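Alginate lyase AlgAT5 (Defluviitalea, PDB 5ZQI) cleaves the polysaccharide alginate, probably by the beta-elimination reaction of polysaccharide lyase family 7, on a beta-sandwich scaffold. Local coordinates at residues W136-G141 with S233-K238; T144-Q149 with T206-A211. All blocks are in the same frame, centred on the assembly; numbering follows the deposited sequence.

Interaction 1 of 2, residues W136-G141 with S233-K238; sequences WSTTSG and SGCYFK
Trp-136 and Cys-235 form a single antiparallel bridge with a G1 beta bulge, at the point where the chain enters the YFKAG sequence characteristic of family 7 alginate lyases. Gly-234, whose positive phi suits glycine, shares with Cys-235 the place opposite Trp-136. Two backbone bonds close the bridge: Trp-136 N gives to Cys-235 O over 2.9 Å, meeting a lone pair in the carbonyl plane, and Cys-235 N returns to Trp-136 O over 2.8 Å. The indole carries most of the side-chain contact. With CG between the backbone N and the carbonyl carbon (chi1 45°), the ring swings back over the partner segment although its CB points away from it. Cys-235 CB then sits over the face of the six-membered ring, 3.6 Å from its centroid in a CH-pi contact, while SG stands more obliquely, 4.8 Å from the same centroid. The carbonyl O of Cys-235 lies over one face too, toward the rim. Farther out, Trp-136 meets Phe-237 with the ring planes inclined at 48° and the centroids 4.7 Å apart. Beyond the two segments, Glu-125 OE1 bonds both Trp-136 NE1 and Phe-237 N, and His-143 stacks on the indole. Replacing Trp-136 by an alanine would probably leave Cys-235 CB and the Phe-237 ring facing a gap and deprive Glu-125 of one of its donors. One residue on from Trp-136, Ser-137 CB touches Ser-233 CB at 3.9 Å, and Ser-137 OG accepts from Thr-139 N in an ST turn. Of the indole atoms, CZ2 reaches deepest into the pair with Phe-237, standing 3.4 Å above the centre of the phenyl ring.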
ATOM      1  N   TRP A 136      13.634  -5.838  -7.807  1.00  8.29           N
ATOM      2  CA  TRP A 136      13.559  -7.203  -8.323  1.00  8.53           C
ATOM      3  C   TRP A 136      12.803  -7.224  -9.644  1.00  9.10           C
ATOM      4  O   TRP A 136      12.265  -6.224 -10.105  1.00  9.82           O
ATOM      5  CB  TRP A 136      12.953  -8.148  -7.266  1.00  9.08           C
ATOM      6  CG  TRP A 136      11.740  -7.618  -6.561  1.00  8.54           C
ATOM      7  CD1 TRP A 136      11.698  -7.029  -5.321  1.00  8.72           C
ATOM      8  CD2 TRP A 136      10.386  -7.651  -7.033  1.00  7.17           C
ATOM      9  NE1 TRP A 136      10.424  -6.669  -5.018  1.00  6.62           N
ATOM     10  CE2 TRP A 136       9.588  -7.053  -6.039  1.00  6.63           C
ATOM     11  CE3 TRP A 136       9.775  -8.115  -8.206  1.00  8.41           C
ATOM     12  CZ2 TRP A 136       8.217  -6.912  -6.187  1.00  6.34           C
ATOM     13  CZ3 TRP A 136       8.412  -7.979  -8.341  1.00  7.65           C
ATOM     14  CH2 TRP A 136       7.648  -7.392  -7.342  1.00  6.97           C
ATOM     15  N   SER A 137      12.782  -8.395 -10.273  1.00  9.09           N
ATOM     16  CA  SER A 137      12.261  -8.558 -11.619  1.00 10.04           C
ATOM     17  C   SER A 137      11.127  -9.569 -11.641  1.00 10.30           C
ATOM     18  O   SER A 137      11.150 -10.580 -10.955  1.00 12.27           O
ATOM     19  CB  SER A 137      13.389  -9.018 -12.531  1.00 13.85           C
ATOM     20  OG  SER A 137      12.935  -9.491 -13.787  1.00 16.86           O
ATOM     21  N   THR A 138      10.141  -9.317 -12.497  1.00  9.57           N
ATOM     22  CA  THR A 138       9.067 -10.287 -12.652  1.00  9.70           C
ATOM     23  C   THR A 138       9.482 -11.532 -13.434  1.00 10.57           C
ATOM     24  O   THR A 138       8.686 -12.473 -13.516  1.00 11.26           O
ATOM     25  CB  THR A 138       7.869  -9.677 -13.370  1.00 10.34           C
ATOM     26  OG1 THR A 138       8.242  -9.286 -14.687  1.00 10.60           O
ATOM     27  CG2 THR A 138       7.327  -8.440 -12.641  1.00 11.11           C
ATOM     28  N   THR A 139      10.677 -11.542 -14.014  1.00 11.13           N
ATOM     29  CA  THR A 139      11.149 -12.665 -14.831  1.00 12.10           C
ATOM     30  C   THR A 139      12.283 -13.466 -14.199  1.00 12.28           C
ATOM     31  O   THR A 139      12.734 -14.442 -14.801  1.00 13.52           O
ATOM     32  CB  THR A 139      11.606 -12.167 -16.212  1.00 12.94           C
ATOM     33  OG1 THR A 139      12.549 -11.094 -16.055  1.00 15.55           O
ATOM     34  CG2 THR A 139      10.415 -11.686 -17.019  1.00 16.82           C
ATOM     35  N   SER A 140      12.760 -13.088 -13.023  1.00 11.62           N
ATOM     36  CA  SER A 140      13.801 -13.837 -12.334  1.00 15.74           C
ATOM     37  C   SER A 140      13.426 -13.953 -10.871  1.00 13.48           C
ATOM     38  O   SER A 140      13.345 -12.937 -10.170  1.00 13.38           O
ATOM     39  CB  SER A 140      15.159 -13.157 -12.463  1.00 16.72           C
ATOM     40  OG  SER A 140      16.174 -13.975 -11.887  1.00 25.32           O
ATOM     41  N   GLY A 141      13.217 -15.186 -10.411  1.00 12.92           N
ATOM     42  CA  GLY A 141      12.802 -15.413  -9.045  1.00 11.59           C
ATOM     43  C   GLY A 141      11.298 -15.311  -8.877  1.00 13.46           C
ATOM     44  O   GLY A 141      10.534 -15.096  -9.815  1.00 14.47           O
ATOM     45  N   SER A 233      11.764  -5.081 -14.661  1.00 12.34           N
ATOM     46  CA  SER A 233      12.720  -5.116 -13.555  1.00 10.87           C
ATOM     47  C   SER A 233      12.700  -3.777 -12.809  1.00 11.42           C
ATOM     48  O   SER A 233      11.960  -2.837 -13.150  1.00 12.64           O
ATOM     49  CB  SER A 233      14.127  -5.475 -14.048  1.00 13.64           C
ATOM     50  OG  SER A 233      14.608  -4.522 -14.947  1.00 25.21           O
ATOM     51  N   GLY A 234      13.485  -3.708 -11.735  1.00  9.97           N
ATOM     52  CA  GLY A 234      13.438  -2.556 -10.856  1.00 10.20           C
ATOM     53  C   GLY A 234      12.155  -2.444 -10.066  1.00 10.00           C
ATOM     54  O   GLY A 234      11.789  -1.344  -9.618  1.00  9.61           O
ATOM     55  N   CYS A 235      11.505  -3.559  -9.809  1.00  8.68           N
ATOM     56  CA  CYS A 235      10.255  -3.560  -9.066  1.00  7.87           C
ATOM     57  C   CYS A 235      10.466  -3.607  -7.560  1.00  7.99           C
ATOM     58  O   CYS A 235      11.456  -4.136  -7.057  1.00  7.40           O
ATOM     59  CB  CYS A 235       9.360  -4.750  -9.428  1.00  6.68           C
ATOM     60  SG  CYS A 235       8.753  -4.756 -11.115  1.00 11.50           S
ATOM     61  N   TYR A 236       9.474  -3.097  -6.843  1.00  7.33           N
ATOM     62  CA  TYR A 236       9.414  -3.189  -5.391  1.00  6.57           C
ATOM     63  C   TYR A 236       7.964  -3.071  -4.941  1.00  6.70           C
ATOM     64  O   TYR A 236       7.104  -2.519  -5.633  1.00  6.52           O
ATOM     65  CB  TYR A 236      10.287  -2.111  -4.731  1.00  7.09           C
ATOM     66  CG  TYR A 236      10.033  -0.686  -5.190  1.00  6.76           C
ATOM     67  CD1 TYR A 236      10.661  -0.169  -6.332  1.00  7.02           C
ATOM     68  CD2 TYR A 236       9.196   0.151  -4.480  1.00  7.98           C
ATOM     69  CE1 TYR A 236      10.423   1.108  -6.744  1.00  9.60           C
ATOM     70  CE2 TYR A 236       8.953   1.445  -4.903  1.00  8.93           C
ATOM     71  CZ  TYR A 236       9.598   1.914  -6.017  1.00 10.21           C
ATOM     72  OH  TYR A 236       9.382   3.212  -6.429  1.00 14.74           O
ATOM     73  N   PHE A 237       7.707  -3.614  -3.760  1.00  5.53           N
ATOM     74  CA  PHE A 237       6.372  -3.589  -3.176  1.00  5.29           C
ATOM     75  C   PHE A 237       6.138  -2.310  -2.379  1.00  5.29           C
ATOM     76  O   PHE A 237       7.083  -1.704  -1.839  1.00  5.55           O
ATOM     77  CB  PHE A 237       6.146  -4.803  -2.249  1.00  5.19           C
ATOM     78  CG  PHE A 237       6.026  -6.131  -2.976  1.00  5.21           C
ATOM     79  CD1 PHE A 237       5.022  -6.352  -3.907  1.00  5.83           C
ATOM     80  CD2 PHE A 237       6.892  -7.167  -2.676  1.00  5.45           C
ATOM     81  CE1 PHE A 237       4.920  -7.568  -4.575  1.00  6.01           C
ATOM     82  CE2 PHE A 237       6.780  -8.401  -3.327  1.00  8.19           C
ATOM     83  CZ  PHE A 237       5.782  -8.596  -4.256  1.00  6.89           C
ATOM     84  N   LYS A 238       4.850  -1.943  -2.270  1.00  6.02           N
ATOM     85  CA  LYS A 238       4.394  -0.891  -1.373  1.00  5.57           C
ATOM     86  C   LYS A 238       3.115  -1.332  -0.693  1.00  5.85           C
ATOM     87  O   LYS A 238       2.342  -2.072  -1.280  1.00  6.57           O
ATOM     88  CB  LYS A 238       4.105   0.444  -2.093  1.00  7.39           C
ATOM     89  CG  LYS A 238       5.237   0.904  -3.010  1.00  7.00           C
ATOM     90  CD  LYS A 238       5.048   2.378  -3.354  1.00 11.22           C
ATOM     91  CE  LYS A 238       5.700   3.202  -2.203  1.00 13.22           C
ATOM     92  NZ  LYS A 238       5.429   4.654  -2.265  1.00 21.03           N
TER

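Interaction 2 of 2, residues T144-Q149 with T206-A211; sequences TMIIDQ and TVKIVA
Thr-144 to Gln-149 and Thr-206 to Ala-211 run as neighbouring antiparallel strands, their axes 4.7 Å apart at closest approach and 173° between their directions. Met-145 with Ile-209 and Ile-147 with Val-207 are the hydrogen-bonded pairs, each closed by two N-H to O bonds of 2.9 Å, the straightest being Ile-147 N to Val-207 O at 172°. Thr-144 with Val-210, Ile-146 with Lys-208 and Asp-148 with Thr-206 are non-hydrogen-bonded, and here CA-H groups approach the carbonyls, as with Thr-144 CA and Ile-209 O at 3.2 Å.

Met-145, Ile-147, Val-207 and Ile-209 share the buried face. Val-207 and Ile-209 reach Ile-176 in strand 172-179, while Met-145 and Ile-147 reach strand 236-239. Met-145 and Ile-209 lie alongside each other and meet at their ends, CE to CD1 at 4.1 Å. The methionine runs out from the strand with CG anti to the backbone N (chi1 180°) and bends only at its last torsion. Ile-147 CB touches Val-207 CG1 at 3.9 Å, and Gln-149 brings NE2 across to the same methyl; both amide atoms are bonded, OE1 to Asn-259 ND2 and NE2 to Val-163 O, which fixes the amide's rotation.

The opposite face is more open and mixed. Lys-208 lays its aliphatic part beside Ile-146, CG to CG1 at 3.8 Å, before its chain turns away; it also makes a cation-pi contact with Tyr-219. The Thr-206 CG2 methyl rests against the Asp-148 carboxylate, 4.0 Å from CG, while OD2 is held by a salt bridge to Arg-204 and a hydrogen bond from Asn-263. Such an antiparallel pair, uniformly apolar on the face turned to the other sheet and mixed on the other, is characteristic of a beta-sandwich, here that of the PL7 lyase.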
ATOM      1  N   THR A 144       6.627 -12.268  -3.590  1.00  7.25           N
ATOM      2  CA  THR A 144       5.276 -12.378  -3.055  1.00  7.16           C
ATOM      3  C   THR A 144       5.049 -11.353  -1.964  1.00  7.74           C
ATOM      4  O   THR A 144       5.914 -11.158  -1.116  1.00  6.68           O
ATOM      5  CB  THR A 144       5.056 -13.767  -2.464  1.00  7.90           C
ATOM      6  OG1 THR A 144       5.319 -14.769  -3.456  1.00 10.53           O
ATOM      7  CG2 THR A 144       3.631 -13.944  -1.923  1.00  9.12           C
ATOM      8  N   MET A 145       3.877 -10.711  -1.973  1.00  6.55           N
ATOM      9  CA  MET A 145       3.410  -9.885  -0.872  1.00  6.09           C
ATOM     10  C   MET A 145       2.006 -10.339  -0.482  1.00  6.31           C
ATOM     11  O   MET A 145       1.142 -10.526  -1.356  1.00  7.93           O
ATOM     12  CB  MET A 145       3.370  -8.404  -1.233  1.00  6.66           C
ATOM     13  CG  MET A 145       2.865  -7.533  -0.060  1.00  5.86           C
ATOM     14  SD  MET A 145       3.071  -5.764  -0.284  1.00  7.43           S
ATOM     15  CE  MET A 145       2.180  -5.450  -1.802  1.00  8.96           C
ATOM     16  N   ILE A 146       1.782 -10.535   0.811  1.00  6.49           N
ATOM     17  CA  ILE A 146       0.460 -10.805   1.362  1.00  8.28           C
ATOM     18  C   ILE A 146       0.091  -9.689   2.328  1.00  6.85           C
ATOM     19  O   ILE A 146       0.854  -9.381   3.256  1.00  9.57           O
ATOM     20  CB  ILE A 146       0.381 -12.154   2.086  1.00  9.33           C
ATOM     21  CG1 ILE A 146       0.952 -13.263   1.234  1.00  8.52           C
ATOM     22  CG2 ILE A 146      -1.095 -12.441   2.400  1.00 14.98           C
ATOM     23  CD1 ILE A 146       1.077 -14.617   1.947  1.00 12.39           C
ATOM     24  N   ILE A 147      -1.059  -9.064   2.106  1.00  7.69           N
ATOM     25  CA  ILE A 147      -1.561  -8.021   2.991  1.00  8.34           C
ATOM     26  C   ILE A 147      -2.923  -8.453   3.527  1.00  8.04           C
ATOM     27  O   ILE A 147      -3.823  -8.777   2.749  1.00  9.48           O
ATOM     28  CB  ILE A 147      -1.717  -6.661   2.291  1.00  6.95           C
ATOM     29  CG1 ILE A 147      -0.549  -6.289   1.385  1.00  7.65           C
ATOM     30  CG2 ILE A 147      -1.939  -5.572   3.366  1.00  9.33           C
ATOM     31  CD1 ILE A 147      -0.807  -5.004   0.632  1.00 10.61           C
ATOM     32  N   ASP A 148      -3.075  -8.468   4.854  1.00  8.49           N
ATOM     33  CA  ASP A 148      -4.311  -8.785   5.567  1.00  8.14           C
ATOM     34  C   ASP A 148      -4.757  -7.461   6.171  1.00  8.21           C
ATOM     35  O   ASP A 148      -4.064  -6.918   7.034  1.00  8.37           O
ATOM     36  CB  ASP A 148      -4.005  -9.858   6.600  1.00  9.00           C
ATOM     37  CG  ASP A 148      -5.170 -10.234   7.436  1.00 13.85           C
ATOM     38  OD1 ASP A 148      -6.275  -9.709   7.230  1.00 14.42           O
ATOM     39  OD2 ASP A 148      -4.968 -11.152   8.282  1.00 17.01           O
ATOM     40  N   GLN A 149      -5.859  -6.891   5.674  1.00  7.59           N
ATOM     41  CA  GLN A 149      -6.170  -5.494   5.977  1.00  7.58           C
ATOM     42  C   GLN A 149      -7.666  -5.254   5.867  1.00 11.10           C
ATOM     43  O   GLN A 149      -8.422  -6.119   5.409  1.00  9.01           O
ATOM     44  CB  GLN A 149      -5.387  -4.548   5.045  1.00  9.14           C
ATOM     45  CG  GLN A 149      -5.740  -4.701   3.537  1.00  9.31           C
ATOM     46  CD  GLN A 149      -4.931  -3.798   2.648  1.00 11.02           C
ATOM     47  OE1 GLN A 149      -4.451  -2.753   3.072  1.00 13.09           O
ATOM     48  NE2 GLN A 149      -4.754  -4.208   1.418  1.00 11.22           N
ATOM     49  N   THR A 206      -7.743 -10.520   2.663  1.00  8.24           N
ATOM     50  CA  THR A 206      -6.360 -10.742   2.280  1.00  7.63           C
ATOM     51  C   THR A 206      -6.201 -10.566   0.784  1.00  7.23           C
ATOM     52  O   THR A 206      -7.039 -11.014  -0.004  1.00  9.59           O
ATOM     53  CB  THR A 206      -5.869 -12.129   2.700  1.00 11.36           C
ATOM     54  OG1 THR A 206      -6.542 -13.159   1.974  1.00 15.82           O
ATOM     55  CG2 THR A 206      -6.120 -12.319   4.156  1.00  9.35           C
ATOM     56  N   VAL A 207      -5.111  -9.920   0.396  1.00  7.60           N
ATOM     57  CA  VAL A 207      -4.706  -9.826  -0.994  1.00  8.01           C
ATOM     58  C   VAL A 207      -3.277 -10.328  -1.091  1.00  8.82           C
ATOM     59  O   VAL A 207      -2.418  -9.959  -0.282  1.00  9.19           O
ATOM     60  CB  VAL A 207      -4.868  -8.401  -1.544  1.00  9.59           C
ATOM     61  CG1 VAL A 207      -4.079  -7.363  -0.772  1.00  9.25           C
ATOM     62  CG2 VAL A 207      -4.523  -8.374  -3.028  1.00 10.56           C
ATOM     63  N   LYS A 208      -3.048 -11.239  -2.029  1.00  6.87           N
ATOM     64  CA  LYS A 208      -1.724 -11.790  -2.288  1.00  6.71           C
ATOM     65  C   LYS A 208      -1.319 -11.483  -3.726  1.00  8.32           C
ATOM     66  O   LYS A 208      -2.088 -11.730  -4.663  1.00  8.07           O
ATOM     67  CB  LYS A 208      -1.694 -13.304  -2.041  1.00  8.22           C
ATOM     68  CG  LYS A 208      -0.349 -13.942  -2.325  1.00 10.16           C
ATOM     69  CD  LYS A 208      -0.243 -15.394  -1.879  1.00 15.62           C
ATOM     70  CE  LYS A 208      -1.196 -16.288  -2.624  1.00 20.10           C
ATOM     71  NZ  LYS A 208      -0.828 -17.715  -2.383  1.00 30.54           N
ATOM     72  N   ILE A 209      -0.110 -10.962  -3.896  1.00  5.88           N
ATOM     73  CA  ILE A 209       0.468 -10.609  -5.186  1.00  7.46           C
ATOM     74  C   ILE A 209       1.714 -11.464  -5.364  1.00  8.57           C
ATOM     75  O   ILE A 209       2.580 -11.477  -4.481  1.00  7.57           O
ATOM     76  CB  ILE A 209       0.814  -9.113  -5.254  1.00  7.14           C
ATOM     77  CG1 ILE A 209      -0.420  -8.256  -4.976  1.00  8.45           C
ATOM     78  CG2 ILE A 209       1.441  -8.803  -6.634  1.00  7.41           C
ATOM     79  CD1 ILE A 209      -0.113  -6.768  -4.884  1.00 11.78           C
ATOM     80  N   VAL A 210       1.796 -12.189  -6.489  1.00  7.37           N
ATOM     81  CA  VAL A 210       2.922 -13.062  -6.796  1.00  8.75           C
ATOM     82  C   VAL A 210       3.442 -12.717  -8.184  1.00  8.60           C
ATOM     83  O   VAL A 210       2.728 -12.886  -9.181  1.00 10.01           O
ATOM     84  CB  VAL A 210       2.536 -14.553  -6.737  1.00  7.89           C
ATOM     85  CG1 VAL A 210       3.758 -15.424  -7.042  1.00 11.16           C
ATOM     86  CG2 VAL A 210       1.929 -14.905  -5.422  1.00 11.95           C
ATOM     87  N   ALA A 211       4.691 -12.299  -8.258  1.00  7.57           N
ATOM     88  CA  ALA A 211       5.368 -12.000  -9.519  1.00  7.92           C
ATOM     89  C   ALA A 211       6.432 -13.062  -9.779  1.00  8.45           C
ATOM     90  O   ALA A 211       7.321 -13.264  -8.944  1.00  9.29           O
ATOM     91  CB  ALA A 211       6.006 -10.619  -9.463  1.00 10.25           C
TER

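Overall arrangement
The centres of interactions 1 and 2 lie about 14 Å apart, yet the two touch between the sheets. Phe-237 serves both: while its ring receives Trp-136, its CZ comes within 3.6 Å of Met-145 N. Nearby, Met-145 CE packs 3.4 Å from Lys-238 O, and Trp-136 CZ3 lies 3.7 Å from Ala-211 CB. Interaction 1 thus ties the start of strand 236-239, in the other sheet, to the loop that leads into strand 142-153 of the seven-stranded sheet to which interaction 2 belongs. In relatives the YFKAG sequence helps to line the alginate cleft; here Tyr-236 neighbours Arg-124 and His-167, consistent with a cleft on that side, with residues 144-149 and 206-211 behind it.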